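Hypothetical glycoside hydrolase (Parabacteroides distasonis, PDB 3TAW) is of unknown function but belongs to a glycoside hydrolase-like family whose chains fold into a five-bladed beta-propeller. Local coordinates at residues I27-K33 and A44-T50; F34-R39 and R79-L83; K141-L145 and K172-S178. All blocks are in the same frame, centred on the assembly; numbering follows the deposited sequence. Where two conformers were deposited one is given.

Contacts 1 and 2 are two halves of one region, their centres about 12 Å apart, whereas contact 3 stands apart, its nearest atoms about 10 Å from contact 2 and about 15 Å from contact 1. In the shared region the rings of Trp45 and Phe34 pack edge-to-face, CD1 of Trp45 lying 3.7 Å from CD1 of Phe34. A salt bridge of 3.0 Å joins Asp49 OD2 to Arg79 NH1. Their segments alternate along the chain, and both reach the sheet of strands 49-58 to 95-96. Contact 3, later in sequence, is lined by 1,2-ethanediol molecules, and Lys177 also bonds to an unidentified ligand; an acetate lies about 5 Å from the Phe34 side chain of contact 2.

Contact 1 (I27-K33 and A44-T50); sequences IKPLPTK and AWEESDT
The type I beta turn from Ala44 to Glu47 is the motif at the heart of this contact, and residues 27-33 run across it, with Leu30 N donating to Glu46 O at 3.1 Å. The bond is bent, and the donor stands well above the carbonyl plane. Glu46 also bonds through its side chain: its OE2 accepts from Thr32 OG1 at 2.7 Å on the anti lone pair. The torsions explain the reach. With CG wedged between backbone N and carbonyl carbon (chi1 55°) and the chain extended beyond it, Glu46 lays CG over the centre of the Trp45 ring and carries its carboxylate on to Thr32. The other oxygen, OE1, is taken by Arg96 and Tyr66, so this buried carboxylate is gripped from several directions and probably stays ionised. Thr32 runs alongside Trp45, its CG2 3.7 Å from NE1, the ring nitrogen that donates to Thr98 O. Thr32 O receives a weak bond from Trp45 N at 3.4 Å and a CA-H...O contact from Ala44 CA at 3.3 Å. Beyond the turn, the ring of Pro29 rests against backbone oxygens, its CB 3.4 Å from Glu47 O and its CG 3.4 Å from Ser48 O. Farther along, Thr50 OG1 gives Ile27 O a weak bond of 3.2 Å. The turn leads into a classic beta bulge, where Ser48 and Asp49 both face Glu69, at the start of strand 49-58, the first strand of a four-stranded antiparallel sheet consistent with one blade of a propeller.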
loop_
_atom_site.group_PDB
_atom_site.type_symbol
_atom_site.label_atom_id
_atom_site.label_comp_id
_atom_site.label_asym_id
_atom_site.label_seq_id
_atom_site.Cartn_x
_atom_site.Cartn_y
_atom_site.Cartn_z
ATOM N N ILE A 27 -5.670 12.818 8.147
ATOM C CA ILE A 27 -5.178 13.683 7.060
ATOM C C ILE A 27 -6.321 14.001 6.124
ATOM O O ILE A 27 -6.972 13.099 5.589
ATOM C CB ILE A 27 -4.030 13.075 6.211
ATOM C CG1 ILE A 27 -2.910 12.539 7.105
ATOM C CG2 ILE A 27 -3.517 14.099 5.114
ATOM C CD1 ILE A 27 -1.926 13.551 7.607
ATOM N N LYS A 28 -6.556 15.300 5.955
ATOM C CA LYS A 28 -7.551 15.827 5.036
ATOM C C LYS A 28 -6.881 16.769 4.006
ATOM O O LYS A 28 -5.805 17.304 4.258
ATOM C CB LYS A 28 -8.573 16.623 5.823
ATOM C CG LYS A 28 -9.251 15.899 6.974
ATOM C CD LYS A 28 -10.165 16.868 7.750
ATOM C CE LYS A 28 -10.692 16.219 9.017
ATOM N NZ LYS A 28 -11.255 17.206 10.016
ATOM N N PRO A 29 -7.532 16.999 2.856
ATOM C CA PRO A 29 -7.026 17.965 1.867
ATOM C C PRO A 29 -6.786 19.366 2.419
ATOM O O PRO A 29 -7.472 19.810 3.366
ATOM C CB PRO A 29 -8.147 17.996 0.812
ATOM C CG PRO A 29 -8.729 16.639 0.886
ATOM C CD PRO A 29 -8.735 16.310 2.352
ATOM N N LEU A 30 -5.804 20.043 1.840
ATOM C CA LEU A 30 -5.493 21.446 2.173
ATOM C C LEU A 30 -5.167 22.188 0.873
ATOM O O LEU A 30 -4.846 21.568 -0.132
ATOM C CB LEU A 30 -4.305 21.534 3.119
ATOM C CG LEU A 30 -4.455 20.969 4.548
ATOM C CD1 LEU A 30 -3.074 20.934 5.201
ATOM C CD2 LEU A 30 -5.515 21.750 5.395
ATOM N N PRO A 31 -5.249 23.529 0.890
ATOM C CA PRO A 31 -4.988 24.340 -0.304
ATOM C C PRO A 31 -3.513 24.678 -0.568
ATOM O O PRO A 31 -3.211 25.545 -1.396
ATOM C CB PRO A 31 -5.782 25.634 -0.018
ATOM C CG PRO A 31 -5.754 25.766 1.444
ATOM C CD PRO A 31 -5.748 24.341 2.014
ATOM N N THR A 32 -2.610 23.971 0.100
ATOM C CA THR A 32 -1.179 24.186 0.013
ATOM C C THR A 32 -0.640 24.225 -1.406
ATOM O O THR A 32 -0.994 23.379 -2.227
ATOM C CB THR A 32 -0.467 23.024 0.724
ATOM O OG1 THR A 32 -1.222 22.667 1.907
ATOM C CG2 THR A 32 0.933 23.420 1.080
ATOM N N LYS A 33 0.253 25.179 -1.691
ATOM C CA LYS A 33 0.852 25.255 -3.017
ATOM C C LYS A 33 2.306 24.807 -3.009
ATOM O O LYS A 33 3.040 25.022 -2.018
ATOM C CB LYS A 33 0.827 26.687 -3.533
ATOM C CG LYS A 33 -0.526 27.377 -3.508
ATOM C CD LYS A 33 -1.518 26.760 -4.451
ATOM C CE LYS A 33 -1.213 27.053 -5.934
ATOM N NZ LYS A 33 -1.527 28.458 -6.369
ATOM N N ALA A 44 -1.790 23.455 -6.456
ATOM C CA ALA A 44 -2.400 23.052 -5.178
ATOM C C ALA A 44 -2.435 21.516 -5.120
ATOM O O ALA A 44 -3.417 20.859 -5.522
ATOM C CB ALA A 44 -3.777 23.658 -5.008
ATOM N N TRP A 45 -1.334 20.973 -4.628
ATOM C CA TRP A 45 -0.998 19.571 -4.802
ATOM C C TRP A 45 -1.786 18.615 -3.917
ATOM O O TRP A 45 -1.744 17.411 -4.147
ATOM C CB TRP A 45 0.507 19.372 -4.580
ATOM C CG TRP A 45 0.982 19.659 -3.203
ATOM C CD1 TRP A 45 1.386 20.872 -2.697
ATOM C CD2 TRP A 45 1.182 18.706 -2.156
ATOM N NE1 TRP A 45 1.780 20.733 -1.394
ATOM C CE2 TRP A 45 1.664 19.413 -1.029
ATOM C CE3 TRP A 45 0.983 17.322 -2.053
ATOM C CZ2 TRP A 45 1.967 18.782 0.184
ATOM C CZ3 TRP A 45 1.287 16.699 -0.858
ATOM C CH2 TRP A 45 1.765 17.420 0.250
ATOM N N GLU A 46 -2.499 19.135 -2.920
ATOM C CA GLU A 46 -3.271 18.282 -2.015
ATOM C C GLU A 46 -4.674 18.815 -1.785
ATOM O O GLU A 46 -5.334 18.512 -0.781
ATOM C CB GLU A 46 -2.522 18.070 -0.697
ATOM C CG GLU A 46 -2.107 19.322 0.037
ATOM C CD GLU A 46 -1.414 19.037 1.352
ATOM O OE1 GLU A 46 -1.333 17.838 1.735
ATOM O OE2 GLU A 46 -0.962 20.019 2.000
ATOM N N GLU A 47 -5.173 19.549 -2.767
ATOM C CA GLU A 47 -6.441 20.249 -2.627
ATOM C C GLU A 47 -7.665 19.354 -2.700
ATOM O O GLU A 47 -8.696 19.676 -2.129
ATOM C CB GLU A 47 -6.504 21.319 -3.727
ATOM C CG GLU A 47 -7.762 22.119 -3.803
ATOM C CD GLU A 47 -7.589 23.280 -4.760
ATOM O OE1 GLU A 47 -7.367 23.014 -5.957
ATOM O OE2 GLU A 47 -7.626 24.442 -4.294
ATOM N N SER A 48 -7.576 18.238 -3.408
ATOM C CA SER A 48 -8.780 17.439 -3.682
ATOM C C SER A 48 -8.994 16.270 -2.732
ATOM O O SER A 48 -10.068 16.120 -2.144
ATOM C CB SER A 48 -8.752 16.930 -5.119
ATOM O OG SER A 48 -10.016 16.352 -5.464
ATOM N N ASP A 49 -7.982 15.427 -2.597
ATOM C CA ASP A 49 -8.109 14.176 -1.824
ATOM C C ASP A 49 -6.738 13.771 -1.287
ATOM O O ASP A 49 -5.746 13.958 -1.961
ATOM C CB ASP A 49 -8.674 13.069 -2.704
ATOM C CG ASP A 49 -10.109 13.351 -3.173
ATOM O OD1 ASP A 49 -11.041 13.160 -2.370
ATOM O OD2 ASP A 49 -10.297 13.760 -4.352
ATOM N N THR A 50 -6.703 13.218 -0.081
ATOM C CA THR A 50 -5.468 12.778 0.573
ATOM C C THR A 50 -5.766 11.405 1.159
ATOM O O THR A 50 -6.551 11.294 2.105
ATOM C CB THR A 50 -5.032 13.743 1.700
ATOM O OG1 THR A 50 -6.132 13.987 2.593
ATOM C CG2 THR A 50 -4.523 15.061 1.103
#

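Contact 2 (F34-R39 and R79-L83)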
loop_
_atom_site.group_PDB
_atom_site.type_symbol
_atom_site.label_atom_id
_atom_site.label_comp_id
_atom_site.label_asym_id
_atom_site.label_seq_id
_atom_site.Cartn_x
_atom_site.Cartn_y
_atom_site.Cartn_z
ATOM N N PHE A 34 2.742 24.233 -4.119
ATOM C CA PHE A 34 4.151 24.045 -4.368
ATOM C C PHE A 34 4.448 24.206 -5.838
ATOM O O PHE A 34 3.553 24.072 -6.683
ATOM C CB PHE A 34 4.680 22.704 -3.839
ATOM C CG PHE A 34 4.807 21.606 -4.877
ATOM C CD1 PHE A 34 3.698 21.118 -5.542
ATOM C CD2 PHE A 34 6.048 21.056 -5.162
ATOM C CE1 PHE A 34 3.830 20.102 -6.504
ATOM C CE2 PHE A 34 6.192 20.021 -6.099
ATOM C CZ PHE A 34 5.079 19.548 -6.767
ATOM N N TYR A 35 5.710 24.483 -6.129
ATOM C CA TYR A 35 6.131 24.666 -7.512
ATOM C C TYR A 35 6.477 23.331 -8.135
ATOM O O TYR A 35 7.501 22.697 -7.795
ATOM C CB TYR A 35 7.299 25.626 -7.639
ATOM C CG TYR A 35 7.543 25.954 -9.091
ATOM C CD1 TYR A 35 6.751 26.880 -9.749
ATOM C CD2 TYR A 35 8.551 25.322 -9.816
ATOM C CE1 TYR A 35 6.967 27.174 -11.064
ATOM C CE2 TYR A 35 8.770 25.614 -11.161
ATOM C CZ TYR A 35 7.956 26.537 -11.776
ATOM O OH TYR A 35 8.136 26.871 -13.109
ATOM N N CYS A 36 5.592 22.903 -9.040
ATOM C CA CYS A 36 5.700 21.605 -9.693
ATOM C C CYS A 36 6.665 21.634 -10.870
ATOM O O CYS A 36 6.479 22.423 -11.812
ATOM C CB CYS A 36 4.335 21.192 -10.206
ATOM S SG CYS A 36 4.377 19.636 -11.163
ATOM N N PRO A 37 7.703 20.783 -10.846
ATOM C CA PRO A 37 8.675 20.781 -11.934
ATOM C C PRO A 37 8.167 20.102 -13.201
ATOM O O PRO A 37 8.789 20.261 -14.249
ATOM C CB PRO A 37 9.853 19.990 -11.348
ATOM C CG PRO A 37 9.242 19.078 -10.403
ATOM C CD PRO A 37 8.043 19.783 -9.809
HETATM N N MSE A 38 7.082 19.331 -13.091
HETATM C CA MSE A 38 6.448 18.691 -14.252
HETATM C C MSE A 38 5.634 19.730 -15.026
HETATM O O MSE A 38 5.771 19.837 -16.252
HETATM C CB MSE A 38 5.559 17.512 -13.815
HETATM C CG MSE A 38 4.800 16.826 -14.957
HETATM SE SE MSE A 38 3.587 15.472 -14.347
HETATM C CE MSE A 38 2.136 16.569 -13.786
ATOM N N ARG A 39 4.787 20.474 -14.306
ATOM C CA ARG A 39 3.942 21.531 -14.874
ATOM C C ARG A 39 4.714 22.840 -15.081
ATOM O O ARG A 39 4.319 23.690 -15.895
ATOM C CB ARG A 39 2.745 21.813 -13.941
ATOM C CG ARG A 39 1.841 20.608 -13.602
ATOM C CD ARG A 39 1.008 20.195 -14.791
ATOM N NE ARG A 39 -0.069 19.263 -14.457
ATOM C CZ ARG A 39 -0.699 18.521 -15.369
ATOM N NH1 ARG A 39 -0.343 18.604 -16.639
ATOM N NH2 ARG A 39 -1.664 17.677 -15.018
ATOM N N ARG A 79 -6.251 12.822 -12.408
ATOM C CA ARG A 79 -5.501 14.001 -11.922
ATOM C C ARG A 79 -4.031 13.623 -11.676
ATOM O O ARG A 79 -3.538 12.706 -12.322
ATOM C CB ARG A 79 -6.196 14.605 -10.694
ATOM C CG ARG A 79 -6.484 13.673 -9.538
ATOM C CD ARG A 79 -7.909 13.034 -9.598
ATOM N NE ARG A 79 -8.906 14.077 -9.403
ATOM C CZ ARG A 79 -9.406 14.474 -8.232
ATOM N NH1 ARG A 79 -9.085 13.880 -7.066
ATOM N NH2 ARG A 79 -10.253 15.482 -8.225
ATOM N N THR A 80 -3.313 14.356 -10.826
ATOM C CA THR A 80 -1.914 14.041 -10.559
ATOM C C THR A 80 -1.759 13.692 -9.093
ATOM O O THR A 80 -2.183 14.459 -8.218
ATOM C CB THR A 80 -0.957 15.199 -10.923
ATOM O OG1 THR A 80 -1.141 15.555 -12.300
ATOM C CG2 THR A 80 0.520 14.799 -10.690
ATOM N N SER A 81 -1.127 12.543 -8.834
ATOM C CA SER A 81 -0.828 12.089 -7.476
ATOM C C SER A 81 0.620 12.404 -7.129
ATOM O O SER A 81 1.508 12.283 -7.971
ATOM C CB SER A 81 -1.060 10.577 -7.346
ATOM O OG SER A 81 -2.443 10.242 -7.451
ATOM N N ARG A 82 0.820 12.879 -5.906
ATOM C CA ARG A 82 2.114 13.193 -5.328
ATOM C C ARG A 82 2.056 12.713 -3.870
ATOM O O ARG A 82 0.959 12.516 -3.319
ATOM C CB ARG A 82 2.384 14.708 -5.405
ATOM C CG ARG A 82 2.376 15.238 -6.834
ATOM C CD ARG A 82 2.629 16.739 -6.890
ATOM N NE ARG A 82 2.588 17.278 -8.244
ATOM C CZ ARG A 82 1.487 17.696 -8.871
ATOM N NH1 ARG A 82 0.286 17.588 -8.317
ATOM N NH2 ARG A 82 1.575 18.210 -10.092
ATOM N N LEU A 83 3.213 12.494 -3.249
ATOM C CA LEU A 83 3.241 12.007 -1.895
ATOM C C LEU A 83 3.636 13.087 -0.908
ATOM O O LEU A 83 4.695 13.708 -1.037
ATOM C CB LEU A 83 4.237 10.847 -1.766
ATOM C CG LEU A 83 4.080 9.708 -2.757
ATOM C CD1 LEU A 83 5.038 8.585 -2.441
ATOM C CD2 LEU A 83 2.601 9.200 -2.882
HETATM O O HOH W 1 -0.821 18.241 -11.849
#
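Arg82, stretched out from CG to NE, and Cys36, with SG turned anti to its backbone N (chi1 175°), bring a guanidinium and a thiol together across the contact. NH2 of Arg82 donates a weak hydrogen bond to Cys36 SG at 3.3 Å, and the sulfur lies at the edge of the guanidinium. The same sulfur accepts a nearly straight bond from Arg39 N, also 3.3 Å long, which ties the turn after strand 33-36 to its last residue. Phe34 does not stack on the arginine: NE of Arg82 sits at the ring's edge, 3.5 Å from CE1, with the two planes 70° apart. Met38, a selenomethionine, meets Thr80 tip to tip, CE lying 3.7 Å from OG1. In the given one of two Arg39 conformers, the same methyl lies over one face of the Arg39 guanidinium, toward its rim, and a water links three side chains. It accepts from Arg39 NE at 2.9 Å and from Arg82 NH2 at 3.0 Å, and donates to Thr80 OG1 at 2.7 Å, probably easing the proximity of two like charges. Arg82 is further balanced by a salt bridge from NH1 to Asp70, and Thr80 OG1 is bonded to Pro115 O. Val43 of strand 41-44, the hairpin partner of strand 33-36, touches both Cys36 and Arg82, so the small hairpin packs against Arg82 of strand 81-88 and Thr80 just before it.

Contact 3 (K141-L145 and K172-S178). With EDO (1,2-ethanediol), chain K; EDO (1,2-ethanediol), chain L; EDO (1,2-ethanediol), chain P.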
loop_
_atom_site.group_PDB
_atom_site.type_symbol
_atom_site.label_atom_id
_atom_site.label_comp_id
_atom_site.label_asym_id
_atom_site.label_seq_id
_atom_site.Cartn_x
_atom_site.Cartn_y
_atom_site.Cartn_z
ATOM N N LYS A 141 -1.705 5.783 -19.441
ATOM C CA LYS A 141 -1.690 4.691 -20.396
ATOM C C LYS A 141 -1.555 3.347 -19.674
ATOM O O LYS A 141 -2.430 2.487 -19.800
ATOM C CB LYS A 141 -0.565 4.907 -21.396
ATOM C CG LYS A 141 -0.798 6.156 -22.237
ATOM C CD LYS A 141 0.106 6.219 -23.429
ATOM C CE LYS A 141 1.488 6.696 -23.085
ATOM N NZ LYS A 141 1.994 7.632 -24.155
ATOM N N VAL A 142 -0.472 3.169 -18.923
ATOM C CA VAL A 142 -0.222 1.927 -18.193
ATOM C C VAL A 142 0.262 2.265 -16.773
ATOM O O VAL A 142 1.199 3.064 -16.634
ATOM C CB VAL A 142 0.873 1.072 -18.871
ATOM C CG1 VAL A 142 1.018 -0.264 -18.149
ATOM C CG2 VAL A 142 0.573 0.833 -20.389
ATOM N N PRO A 143 -0.374 1.684 -15.734
ATOM C CA PRO A 143 0.180 1.823 -14.400
ATOM C C PRO A 143 1.311 0.826 -14.206
ATOM O O PRO A 143 1.195 -0.345 -14.594
ATOM C CB PRO A 143 -1.008 1.511 -13.483
ATOM C CG PRO A 143 -1.843 0.572 -14.287
ATOM C CD PRO A 143 -1.616 0.889 -15.723
ATOM N N ARG A 144 2.420 1.291 -13.641
ATOM C CA ARG A 144 3.583 0.432 -13.475
ATOM C C ARG A 144 4.103 0.505 -12.053
ATOM O O ARG A 144 4.319 1.590 -11.512
ATOM C CB ARG A 144 4.706 0.780 -14.434
ATOM C CG ARG A 144 4.342 0.644 -15.931
ATOM C CD ARG A 144 5.559 0.926 -16.789
ATOM N NE ARG A 144 5.338 0.632 -18.203
ATOM C CZ ARG A 144 4.800 1.465 -19.089
ATOM N NH1 ARG A 144 4.396 2.673 -18.729
ATOM N NH2 ARG A 144 4.642 1.070 -20.354
ATOM N N LEU A 145 4.309 -0.662 -11.464
ATOM C CA LEU A 145 4.943 -0.744 -10.156
ATOM C C LEU A 145 6.409 -0.352 -10.301
ATOM O O LEU A 145 7.133 -0.940 -11.114
ATOM C CB LEU A 145 4.826 -2.183 -9.648
ATOM C CG LEU A 145 5.267 -2.508 -8.245
ATOM C CD1 LEU A 145 4.418 -1.738 -7.178
ATOM C CD2 LEU A 145 5.169 -4.026 -8.068
ATOM N N LYS A 172 7.148 -5.540 -18.749
ATOM C CA LYS A 172 7.482 -4.113 -18.599
ATOM C C LYS A 172 6.344 -3.159 -19.006
ATOM O O LYS A 172 6.299 -2.018 -18.544
ATOM C CB LYS A 172 8.775 -3.769 -19.359
ATOM C CG LYS A 172 8.609 -3.587 -20.843
ATOM C CD LYS A 172 9.965 -3.444 -21.549
ATOM C CE LYS A 172 9.785 -3.116 -23.013
ATOM N NZ LYS A 172 9.120 -1.783 -23.196
ATOM N N ASP A 173 5.416 -3.636 -19.826
ATOM C CA ASP A 173 4.294 -2.824 -20.286
ATOM C C ASP A 173 2.941 -3.364 -19.798
ATOM O O ASP A 173 1.893 -2.957 -20.269
ATOM C CB ASP A 173 4.337 -2.724 -21.823
ATOM C CG ASP A 173 5.585 -2.000 -22.320
ATOM O OD1 ASP A 173 5.914 -0.931 -21.776
ATOM O OD2 ASP A 173 6.230 -2.482 -23.278
ATOM N N GLU A 174 2.980 -4.262 -18.822
ATOM C CA GLU A 174 1.774 -4.767 -18.196
ATOM C C GLU A 174 1.360 -3.824 -17.098
ATOM O O GLU A 174 2.219 -3.150 -16.502
ATOM C CB GLU A 174 2.031 -6.161 -17.623
ATOM C CG GLU A 174 2.147 -7.213 -18.719
ATOM C CD GLU A 174 0.842 -7.388 -19.465
ATOM O OE1 GLU A 174 -0.147 -7.782 -18.814
ATOM O OE2 GLU A 174 0.798 -7.107 -20.681
ATOM N N ALA A 175 0.058 -3.776 -16.837
ATOM C CA ALA A 175 -0.487 -2.977 -15.739
ATOM C C ALA A 175 -0.166 -3.653 -14.411
ATOM O O ALA A 175 -0.609 -4.767 -14.193
ATOM C CB ALA A 175 -1.994 -2.828 -15.888
ATOM N N THR A 176 0.620 -2.989 -13.548
ATOM C CA THR A 176 1.034 -3.536 -12.269
ATOM C C THR A 176 0.999 -2.434 -11.196
ATOM O O THR A 176 1.074 -1.241 -11.521
ATOM C CB THR A 176 2.451 -4.140 -12.318
ATOM O OG1 THR A 176 3.419 -3.134 -12.648
ATOM C CG2 THR A 176 2.535 -5.301 -13.371
ATOM N N LYS A 177 0.840 -2.864 -9.946
ATOM C CA LYS A 177 0.716 -1.973 -8.793
ATOM C C LYS A 177 0.579 -2.801 -7.527
ATOM O O LYS A 177 0.401 -4.023 -7.598
ATOM C CB LYS A 177 -0.511 -1.053 -8.921
ATOM C CG LYS A 177 -1.823 -1.798 -9.201
ATOM C CD LYS A 177 -3.066 -0.909 -9.092
ATOM C CE LYS A 177 -3.057 0.221 -10.104
ATOM N NZ LYS A 177 -4.242 1.127 -9.968
ATOM N N SER A 178 0.696 -2.127 -6.379
ATOM C CA SER A 178 0.264 -2.634 -5.073
ATOM C C SER A 178 1.138 -3.760 -4.546
ATOM O O SER A 178 0.770 -4.940 -4.626
ATOM C CB SER A 178 -1.216 -3.047 -5.110
ATOM O OG SER A 178 -1.982 -1.965 -5.641
HETATM C C1 EDO K . 5.555 -3.617 -15.120
HETATM O O1 EDO K . 4.381 -2.831 -15.064
HETATM C C2 EDO K . 6.807 -2.969 -14.510
HETATM O O2 EDO K . 6.946 -3.056 -13.091
HETATM C C1 EDO L . 8.719 1.820 -19.771
HETATM O O1 EDO L . 9.279 1.510 -18.486
HETATM C C2 EDO L . 8.700 0.590 -20.667
HETATM O O2 EDO L . 10.019 0.120 -20.947
HETATM C C1 EDO P . -4.909 3.481 -13.133
HETATM O O1 EDO P . -4.633 2.092 -12.909
HETATM C C2 EDO P . -3.967 4.296 -12.267
HETATM O O2 EDO P . -3.776 3.605 -11.034
#
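Pro143 to Leu145 run beside Ala175 to Lys177 in the same direction, joined by a backbone bond from Thr176 N to Pro143 O (2.9 Å, 166°). The next link uses a side chain: Leu145 N donates almost straight (175°) to Thr176 OG1 at 2.9 Å. That hydroxyl in turn donates to O1 of a 1,2-ethanediol at 2.6 Å. Pro143 and Ala175 add an apolar touch, CD to CB. Arg144, extended from CG to NE, lies alongside residues 172-173. Its NE meets Lys172 O at 2.8 Å, in the plane of both carbonyl and guanidinium, and its NH2 forms a salt bridge to the anti side of Asp173 OD1 at 2.8 Å, the carboxylate plane turned 79° from the guanidinium. Val142 CB covers one face of that group and a second 1,2-ethanediol the opposite one. Lys172 NZ bridges to Asp173 OD2 at 3.0 Å. Toward the other end of residues 172-178, Lys177 NZ donates hydrogen bonds to a third diol (O2 at 2.7 Å) and an unidentified ligand. One carboxylate thus serves two cations, which should hold it ionised, while the diols, probably from the crystallisation liquor, show that polar groups here can be met by small hydroxyl compounds.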